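Local atomic coordinates of Xaa-Pro dipeptidase (Mycobacterium tuberculosis, PDB entry 5E2C), a protein that probably acts as a metal-dependent exopeptidase of the aminopeptidase type, of which this chain is the creatinase/prolidase N-terminal domain and not the whole enzyme. Residues I22-L25 and I26-R29; L42-A45 and D46-A50; A53-G56 and R57-T60. All coordinates share one frame; numbering follows the deposited sequence. Where two conformers were deposited one is given.

Contact 1: I22-L25 and I26-R29; sequences ISDL and INVR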
ATOM      1  N   ILE A  22       6.507   3.787  12.024  1.00  7.71           N
ATOM      2  CA  ILE A  22       5.356   2.911  12.227  1.00  8.02           C
ATOM      3  C   ILE A  22       4.094   3.576  11.660  1.00  8.53           C
ATOM      4  O   ILE A  22       3.728   4.691  12.056  1.00  8.51           O
ATOM      5  CB  ILE A  22       5.178   2.569  13.714  1.00  9.04           C
ATOM      6  CG1 ILE A  22       6.460   1.921  14.247  1.00 10.37           C
ATOM      7  CG2 ILE A  22       4.006   1.615  13.923  1.00  9.27           C
ATOM      8  CD1 ILE A  22       7.345   2.877  14.960  1.00 12.02           C
ATOM      9  N   SER A  23       3.452   2.879  10.722  1.00  8.76           N
ATOM     10  CA  SER A  23       2.293   3.392   9.979  1.00  9.55           C
ATOM     11  C   SER A  23       0.987   2.596  10.230  1.00 10.66           C
ATOM     12  O   SER A  23      -0.114   3.106   9.955  1.00 11.79           O
ATOM     13  CB  SER A  23       2.587   3.380   8.475  1.00 10.13           C
ATOM     14  OG  SER A  23       3.730   4.169   8.142  1.00 12.09           O
ATOM     15  N   ASP A  24       1.118   1.348  10.672  1.00  8.98           N
ATOM     16  CA  ASP A  24      -0.036   0.473  10.971  1.00 10.60           C
ATOM     17  C   ASP A  24      -0.620   0.975  12.287  1.00 11.00           C
ATOM     18  O   ASP A  24       0.075   1.033  13.290  1.00  9.66           O
ATOM     19  CB  ASP A  24       0.453  -0.993  11.053  1.00 12.63           C
ATOM     20  CG  ASP A  24      -0.668  -2.003  11.322  1.00 16.63           C
ATOM     21  OD1 ASP A  24      -1.624  -1.681  12.045  1.00 19.86           O
ATOM     22  OD2 ASP A  24      -0.582  -3.145  10.830  1.00 16.22           O
ATOM     23  N   LEU A  25      -1.887   1.368  12.275  1.00 12.24           N
ATOM     24  CA  LEU A  25      -2.511   1.949  13.454  1.00 13.91           C
ATOM     25  C   LEU A  25      -2.562   1.007  14.669  1.00 12.02           C
ATOM     26  O   LEU A  25      -2.459   1.472  15.802  1.00 11.65           O
ATOM     27  CB  LEU A  25      -3.898   2.480  13.119  1.00 16.38           C
ATOM     28  CG  LEU A  25      -3.905   3.612  12.089  1.00 19.26           C
ATOM     29  CD1 LEU A  25      -5.344   4.017  11.827  1.00 22.75           C
ATOM     30  CD2 LEU A  25      -3.064   4.804  12.536  1.00 21.33           C
ATOM     31  N   ILE A  26      -2.650  -0.305  14.433  1.00 13.39           N
ATOM     32  CA  ILE A  26      -2.557  -1.276  15.515  1.00 13.22           C
ATOM     33  C   ILE A  26      -1.205  -1.135  16.202  1.00 10.98           C
ATOM     34  O   ILE A  26      -1.112  -1.130  17.413  1.00  9.90           O
ATOM     35  CB  ILE A  26      -2.747  -2.730  15.007  1.00 15.60           C
ATOM     36  CG1 ILE A  26      -4.162  -2.918  14.464  1.00 20.20           C
ATOM     37  CG2 ILE A  26      -2.486  -3.729  16.124  1.00 17.23           C
ATOM     38  CD1 ILE A  26      -4.364  -4.228  13.715  1.00 22.08           C
ATOM     39  N   ASN A  27      -0.144  -0.997  15.417  1.00 10.14           N
ATOM     40  CA  ASN A  27       1.185  -0.865  15.984  1.00  9.79           C
ATOM     41  C   ASN A  27       1.460   0.496  16.609  1.00 10.36           C
ATOM     42  O   ASN A  27       2.205   0.604  17.604  1.00 11.11           O
ATOM     43  CB  ASN A  27       2.214  -1.200  14.909  1.00 10.24           C
ATOM     44  CG  ASN A  27       2.175  -2.662  14.538  1.00 11.41           C
ATOM     45  OD1 ASN A  27       1.674  -3.506  15.309  1.00 12.49           O
ATOM     46  ND2 ASN A  27       2.696  -2.980  13.372  1.00 11.77           N
ATOM     47  N   VAL A  28       0.893   1.539  16.017  1.00  8.96           N
ATOM     48  CA  VAL A  28       1.004   2.881  16.586  1.00  9.31           C
ATOM     49  C   VAL A  28       0.359   2.867  17.976  1.00 10.33           C
ATOM     50  O   VAL A  28       0.956   3.328  18.946  1.00  9.73           O
ATOM     51  CB  VAL A  28       0.333   3.939  15.694  1.00  9.08           C
ATOM     52  CG1 VAL A  28       0.245   5.277  16.400  1.00 10.02           C
ATOM     53  CG2 VAL A  28       1.075   4.123  14.376  1.00  9.11           C
ATOM     54  N   ARG A  29      -0.848   2.313  18.055  0.50 11.31           N
ATOM     55  CA  ARG A  29      -1.563   2.222  19.321  0.50 12.49           C
ATOM     56  C   ARG A  29      -0.767   1.421  20.361  0.50 11.80           C
ATOM     57  O   ARG A  29      -0.643   1.837  21.520  0.50 11.65           O
ATOM     58  CB  ARG A  29      -2.942   1.596  19.095  0.50 14.47           C
ATOM     59  CG  ARG A  29      -3.886   1.718  20.275  0.50 16.41           C
ATOM     60  CD  ARG A  29      -5.295   1.277  19.904  0.50 17.67           C
ATOM     61  NE  ARG A  29      -5.363  -0.154  19.618  0.50 20.71           N
ATOM     62  CZ  ARG A  29      -5.644  -0.683  18.427  0.50 23.07           C
ATOM     63  NH1 ARG A  29      -5.892   0.095  17.377  0.50 25.55           N
ATOM     64  NH2 ARG A  29      -5.673  -2.001  18.287  0.50 20.63           N
TER
HETATM   65  O   HOH W   1      -5.560   2.687  16.595  1.00 33.45           O
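D24 and I26 lie side by side and point the same way at the start of helix 25-32, the carboxylate of D24 set beside I26 in the first turn. With CG of D24 anti to the backbone N (chi1 -178°), OD1 reaches I26 N at 2.9 Å, on the anti side of the carboxylate and somewhat out of its plane. The bond is bent, 136° at the hydrogen, but makes D24 the N-cap; D24 OD1 also lies 3.3 Å from I26 CB. The other oxygen, OD2, is held by H98, so both ends of the carboxylate are fixed. N27 slants past D24, its amide plane 34° from the carboxylate and its ND2 3.8 Å from D24 CB; that amide nitrogen is bonded to E96 and E127. I22 meets N27 at about a right angle, I22 CG2 pressing on N27 CB at 3.5 Å, and the same methyl touches V28 CG2 at 3.9 Å. The backbone of the first turn is closed by hydrogen bonds from V28 N to D24 O and from R29 N to L25 O, both 2.9 Å. E96 also accepts from the backbone N of S23 and D24, tying the turn between strand 19-22 and helix 25-32 to the loop that follows the neighbouring parallel strand 92-95.

Contact 2: L42-A45 and D46-A50; sequences LVFA and DERDA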
ATOM      1  N   LEU A  42       7.515   7.724  14.857  1.00  8.50           N
ATOM      2  CA  LEU A  42       8.943   7.532  14.528  1.00  8.67           C
ATOM      3  C   LEU A  42       9.690   7.091  15.797  1.00  8.97           C
ATOM      4  O   LEU A  42       9.652   7.786  16.806  1.00  9.05           O
ATOM      5  CB  LEU A  42       9.521   8.841  13.987  1.00  9.21           C
ATOM      6  CG  LEU A  42      11.007   8.890  13.637  1.00  9.12           C
ATOM      7  CD1 LEU A  42      11.340   7.839  12.582  1.00  9.37           C
ATOM      8  CD2 LEU A  42      11.412  10.290  13.181  1.00  9.25           C
ATOM      9  N   VAL A  43      10.342   5.933  15.758  1.00  8.76           N
ATOM     10  CA  VAL A  43      11.114   5.460  16.899  1.00  8.80           C
ATOM     11  C   VAL A  43      12.561   5.295  16.469  1.00 10.18           C
ATOM     12  O   VAL A  43      12.819   4.654  15.438  1.00 10.15           O
ATOM     13  CB  VAL A  43      10.580   4.107  17.411  1.00  9.56           C
ATOM     14  CG1 VAL A  43      11.405   3.605  18.579  1.00 10.09           C
ATOM     15  CG2 VAL A  43       9.130   4.258  17.824  1.00 10.00           C
ATOM     16  N   PHE A  44      13.485   5.866  17.257  1.00 10.50           N
ATOM     17  CA  PHE A  44      14.926   5.786  16.970  1.00 10.91           C
ATOM     18  C   PHE A  44      15.573   4.598  17.660  1.00 12.99           C
ATOM     19  O   PHE A  44      15.129   4.176  18.721  1.00 13.96           O
ATOM     20  CB  PHE A  44      15.648   7.053  17.411  1.00 12.41           C
ATOM     21  CG  PHE A  44      15.174   8.314  16.724  1.00 12.55           C
ATOM     22  CD1 PHE A  44      14.140   9.062  17.261  1.00 13.97           C
ATOM     23  CD2 PHE A  44      15.769   8.758  15.537  1.00 14.35           C
ATOM     24  CE1 PHE A  44      13.711  10.226  16.644  1.00 14.28           C
ATOM     25  CE2 PHE A  44      15.331   9.922  14.913  1.00 13.34           C
ATOM     26  CZ  PHE A  44      14.302  10.655  15.467  1.00 13.95           C
ATOM     27  N   ALA A  45      16.651   4.077  17.070  1.00 14.17           N
ATOM     28  CA  ALA A  45      17.366   2.953  17.682  1.00 15.14           C
ATOM     29  C   ALA A  45      18.108   3.415  18.942  1.00 17.74           C
ATOM     30  O   ALA A  45      18.225   2.669  19.925  1.00 18.88           O
ATOM     31  CB  ALA A  45      18.335   2.327  16.693  1.00 16.04           C
ATOM     32  N   ASP A  46      18.586   4.652  18.923  1.00 18.06           N
ATOM     33  CA  ASP A  46      19.410   5.150  20.023  1.00 17.78           C
ATOM     34  C   ASP A  46      18.527   5.820  21.090  1.00 18.57           C
ATOM     35  O   ASP A  46      17.321   5.570  21.145  1.00 17.29           O
ATOM     36  CB  ASP A  46      20.562   6.031  19.494  1.00 19.38           C
ATOM     37  CG  ASP A  46      20.110   7.372  18.944  1.00 20.80           C
ATOM     38  OD1 ASP A  46      18.905   7.711  18.994  1.00 19.02           O
ATOM     39  OD2 ASP A  46      20.995   8.103  18.441  1.00 24.25           O
ATOM     40  N   GLU A  47      19.118   6.648  21.942  1.00 19.43           N
ATOM     41  CA  GLU A  47      18.400   7.191  23.094  1.00 20.16           C
ATOM     42  C   GLU A  47      17.407   8.304  22.768  1.00 18.59           C
ATOM     43  O   GLU A  47      16.694   8.758  23.659  1.00 19.84           O
ATOM     44  CB  GLU A  47      19.394   7.662  24.178  1.00 22.57           C
ATOM     45  CG  GLU A  47      20.118   6.515  24.865  1.00 26.92           C
ATOM     46  CD  GLU A  47      19.169   5.591  25.625  1.00 35.04           C
ATOM     47  OE1 GLU A  47      18.377   6.093  26.446  1.00 36.31           O
ATOM     48  OE2 GLU A  47      19.214   4.361  25.396  1.00 47.79           O
ATOM     49  N   ARG A  48      17.334   8.738  21.510  1.00 18.45           N
ATOM     50  CA  ARG A  48      16.398   9.813  21.141  1.00 18.40           C
ATOM     51  C   ARG A  48      14.949   9.352  21.328  1.00 16.46           C
ATOM     52  O   ARG A  48      14.622   8.200  21.095  1.00 15.85           O
ATOM     53  CB  ARG A  48      16.614  10.265  19.699  1.00 18.64           C
ATOM     54  CG  ARG A  48      17.886  11.066  19.494  1.00 19.45           C
ATOM     55  CD  ARG A  48      18.178  11.332  18.027  1.00 19.51           C
ATOM     56  NE  ARG A  48      18.629  10.142  17.310  1.00 19.30           N
ATOM     57  CZ  ARG A  48      19.080  10.136  16.057  1.00 18.91           C
ATOM     58  NH1 ARG A  48      19.172  11.264  15.365  1.00 21.26           N
ATOM     59  NH2 ARG A  48      19.458   8.996  15.496  1.00 19.94           N
ATOM     60  N   ASP A  49      14.104  10.264  21.787  1.00 16.20           N
ATOM     61  CA  ASP A  49      12.711   9.945  22.052  1.00 17.17           C
ATOM     62  C   ASP A  49      11.896   9.888  20.768  1.00 15.20           C
ATOM     63  O   ASP A  49      12.213  10.543  19.758  1.00 14.86           O
ATOM     64  CB  ASP A  49      12.075  10.981  22.981  1.00 20.43           C
ATOM     65  CG  ASP A  49      12.695  10.995  24.369  1.00 27.03           C
ATOM     66  OD1 ASP A  49      13.087   9.918  24.894  1.00 31.77           O
ATOM     67  OD2 ASP A  49      12.759  12.096  24.945  1.00 37.55           O
ATOM     68  N   ALA A  50      10.821   9.112  20.845  1.00 14.14           N
ATOM     69  CA  ALA A  50       9.921   8.907  19.719  1.00 12.52           C
ATOM     70  C   ALA A  50       9.101  10.153  19.409  1.00 12.51           C
ATOM     71  O   ALA A  50       8.901  11.013  20.267  1.00 13.25           O
ATOM     72  CB  ALA A  50       9.010   7.723  19.999  1.00 14.15           C
TER
HETATM   73  O   HOH W   2      12.612   6.751  19.886  1.00 13.41           O
HETATM   74  O   HOH W   3      18.647   2.660  22.691  1.00 25.23           O
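F44 lies against R48, the ring and guanidinium planes 30° apart. R48 CD sits over the F44 ring centre, 4.3 Å above its plane, and F44 CD2 lies over one face of the guanidinium, toward its rim, 3.6 Å from R48 CZ. At the ring edge, near its plane, D49 O comes to 3.5 Å from F44 CE1. The arginine bends at chi3 (-73°), which brings NE round to D46: R48 NE gives a nearly straight 3.0 Å bond to the syn lone pair of D46 OD1, a salt bridge in the guanidinium plane. The same oxygen takes R48 N at 3.1 Å from above the carboxylate plane, closing an Asx turn. This turn lies in the connection of a beta hairpin, between antiparallel strands 40-44 and 51-54. One water links strand and connection, accepting from F44 N and donating to R48 O. Nearer the strands, A50 CA makes a CH...O contact with L42 O at 3.1 Å, while A50 CB meets V43 CG2 at 4.1 Å. Farther out, A88 O accepts from R48 NH1, and K9 of helix 3-14 donates to the carbonyls of D46 and R48. A88 and V90 also pack on F44, and L8 and I12 of helix 3-14 on V43.

Contact 3: A53-G56 and R57-T60; sequences ATDG and RYRT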
ATOM      1  N   ALA A  53       3.009  11.721  15.094  1.00 10.42           N
ATOM      2  CA  ALA A  53       2.373  12.682  14.210  1.00  9.45           C
ATOM      3  C   ALA A  53       0.929  12.281  13.963  1.00  9.72           C
ATOM      4  O   ALA A  53       0.610  11.101  13.724  1.00 10.06           O
ATOM      5  CB  ALA A  53       3.118  12.801  12.890  1.00  9.92           C
ATOM      6  N   THR A  54       0.055  13.275  14.034  1.00  9.44           N
ATOM      7  CA  THR A  54      -1.350  13.100  13.693  1.00 10.46           C
ATOM      8  C   THR A  54      -1.872  14.392  13.096  1.00 12.24           C
ATOM      9  O   THR A  54      -1.124  15.335  12.922  1.00 12.25           O
ATOM     10  CB  THR A  54      -2.180  12.642  14.912  1.00 11.51           C
ATOM     11  OG1 THR A  54      -3.510  12.326  14.486  1.00 12.35           O
ATOM     12  CG2 THR A  54      -2.232  13.711  15.979  1.00 11.60           C
ATOM     13  N   ASP A  55      -3.138  14.432  12.730  1.00 15.03           N
ATOM     14  CA  ASP A  55      -3.693  15.665  12.176  1.00 16.36           C
ATOM     15  C   ASP A  55      -4.500  16.430  13.232  1.00 15.93           C
ATOM     16  O   ASP A  55      -4.677  15.964  14.359  1.00 14.61           O
ATOM     17  CB  ASP A  55      -4.488  15.372  10.904  1.00 20.19           C
ATOM     18  CG  ASP A  55      -5.678  14.466  11.144  1.00 20.21           C
ATOM     19  OD1 ASP A  55      -6.641  14.937  11.744  1.00 20.42           O
ATOM     20  OD2 ASP A  55      -5.674  13.299  10.686  1.00 23.69           O
ATOM     21  N   GLY A  56      -4.956  17.619  12.868  1.00 15.34           N
ATOM     22  CA  GLY A  56      -5.610  18.535  13.812  1.00 16.19           C
ATOM     23  C   GLY A  56      -6.856  18.002  14.518  1.00 16.02           C
ATOM     24  O   GLY A  56      -7.186  18.462  15.608  1.00 17.10           O
ATOM     25  N   ARG A  57      -7.530  17.025  13.916  1.00 16.61           N
ATOM     26  CA  ARG A  57      -8.732  16.417  14.516  1.00 16.40           C
ATOM     27  C   ARG A  57      -8.374  15.790  15.872  1.00 15.77           C
ATOM     28  O   ARG A  57      -9.208  15.697  16.769  1.00 15.32           O
ATOM     29  CB  ARG A  57      -9.320  15.333  13.598  1.00 17.96           C
ATOM     30  CG  ARG A  57      -9.827  15.799  12.223  1.00 18.67           C
ATOM     31  CD  ARG A  57     -10.224  14.614  11.330  1.00 19.55           C
ATOM     32  NE  ARG A  57      -9.105  13.753  10.972  1.00 19.14           N
ATOM     33  CZ  ARG A  57      -9.201  12.580  10.349  1.00 19.04           C
ATOM     34  NH1 ARG A  57     -10.375  12.077  10.001  1.00 21.64           N
ATOM     35  NH2 ARG A  57      -8.099  11.888  10.074  1.00 18.96           N
ATOM     36  N   TYR A  58      -7.113  15.393  16.020  1.00 14.54           N
ATOM     37  CA  TYR A  58      -6.669  14.583  17.145  1.00 14.50           C
ATOM     38  C   TYR A  58      -5.682  15.258  18.092  1.00 13.78           C
ATOM     39  O   TYR A  58      -5.039  14.577  18.913  1.00 14.05           O
ATOM     40  CB  TYR A  58      -6.038  13.312  16.591  1.00 14.74           C
ATOM     41  CG  TYR A  58      -7.043  12.434  15.895  1.00 13.21           C
ATOM     42  CD1 TYR A  58      -8.100  11.876  16.597  1.00 14.15           C
ATOM     43  CD2 TYR A  58      -6.952  12.182  14.532  1.00 14.52           C
ATOM     44  CE1 TYR A  58      -9.012  11.067  15.969  1.00 14.87           C
ATOM     45  CE2 TYR A  58      -7.880  11.385  13.889  1.00 15.46           C
ATOM     46  CZ  TYR A  58      -8.914  10.841  14.618  1.00 14.67           C
ATOM     47  OH  TYR A  58      -9.824  10.041  13.987  1.00 20.36           O
ATOM     48  N   ARG A  59      -5.537  16.575  17.981  1.00 15.02           N
ATOM     49  CA  ARG A  59      -4.612  17.317  18.827  1.00 17.23           C
ATOM     50  C   ARG A  59      -4.861  17.092  20.315  1.00 16.87           C
ATOM     51  O   ARG A  59      -3.937  16.785  21.061  1.00 16.46           O
ATOM     52  CB  ARG A  59      -4.666  18.813  18.515  1.00 20.09           C
ATOM     53  CG  ARG A  59      -3.597  19.620  19.233  1.00 23.29           C
ATOM     54  CD  ARG A  59      -3.872  21.107  19.118  1.00 28.26           C
ATOM     55  NE  ARG A  59      -3.881  21.534  17.723  1.00 31.85           N
ATOM     56  CZ  ARG A  59      -2.807  21.906  17.025  1.00 33.05           C
ATOM     57  NH1 ARG A  59      -1.594  21.927  17.576  1.00 36.32           N
ATOM     58  NH2 ARG A  59      -2.951  22.270  15.755  1.00 33.90           N
ATOM     59  N   THR A  60      -6.110  17.245  20.735  0.50 16.25           N
ATOM     60  CA  THR A  60      -6.464  17.058  22.139  0.50 16.44           C
ATOM     61  C   THR A  60      -6.264  15.607  22.585  0.50 14.39           C
ATOM     62  O   THR A  60      -5.733  15.345  23.667  0.50 15.03           O
ATOM     63  CB  THR A  60      -7.919  17.494  22.381  0.50 17.25           C
ATOM     64  OG1 THR A  60      -8.034  18.904  22.149  0.50 22.35           O
ATOM     65  CG2 THR A  60      -8.338  17.176  23.791  0.50 17.96           C
TER
HETATM   66  O   HOH W   4      -6.201  21.063  16.326  1.00 37.94           O
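R57 runs its side chain along the carboxylate of D55, two residues earlier, and grips it side-on. R57 CB and CG each pass 3.3 Å from D55 OD1, and CB also lies over one face of the Y58 ring, toward its rim. CD continues alongside OD1, and the bend at chi3 (-65°) turns the guanidinium back to the acid. R57 NE then meets D55 OD1 at 2.8 Å and R57 NH2 meets D55 OD2 at 2.9 Å, a two-pronged salt bridge with both oxygens approached on their syn sides. The two planes are 28° apart. Y58 CE2 lies 3.6 Å above one face of the R57 guanidinium. R57 N adds a third bond, to D55 OD1 on its anti side, so this oxygen is held by backbone and side chain of one residue, while OD2 has a second donor in N38. Y58 crosses T54 at about a right angle, its CB 3.4 Å from T54 OG1, whose hydrogen-bond partner is N38 O; Y58 OH is bonded to S37. A backbone hydrogen bond from Y58 N to D55 O, 3.0 Å, spans the turn. Such a strand-to-helix turn opens the crossover of a beta-alpha-beta unit, here strand 51-54, helix 59-65 and parallel strand 70-73.

How the contacts relate
The three contacts follow one another along the chain without overlap, all within the creatinase/prolidase N-terminal domain. Contact 1 takes strand 19-22 into helix 25-32, contact 2 turns strand 40-44 toward 51-54, and contact 3 leads from 51-54 into helix 59-65. Strands 19-22, 40-44 and 51-54 are successive neighbours in the mixed sheet, so these turns at their ends connect the sheet of this domain to both helices. The centres of contacts 1 and 2 are about 16 Å apart, on opposite sides of the chain's centre, yet I22 CD1 packs on V43 CG2 at 3.6 Å. Contact 3, nearer the surface, is about 15 Å from contact 1 and 21 Å from contact 2, centre to centre.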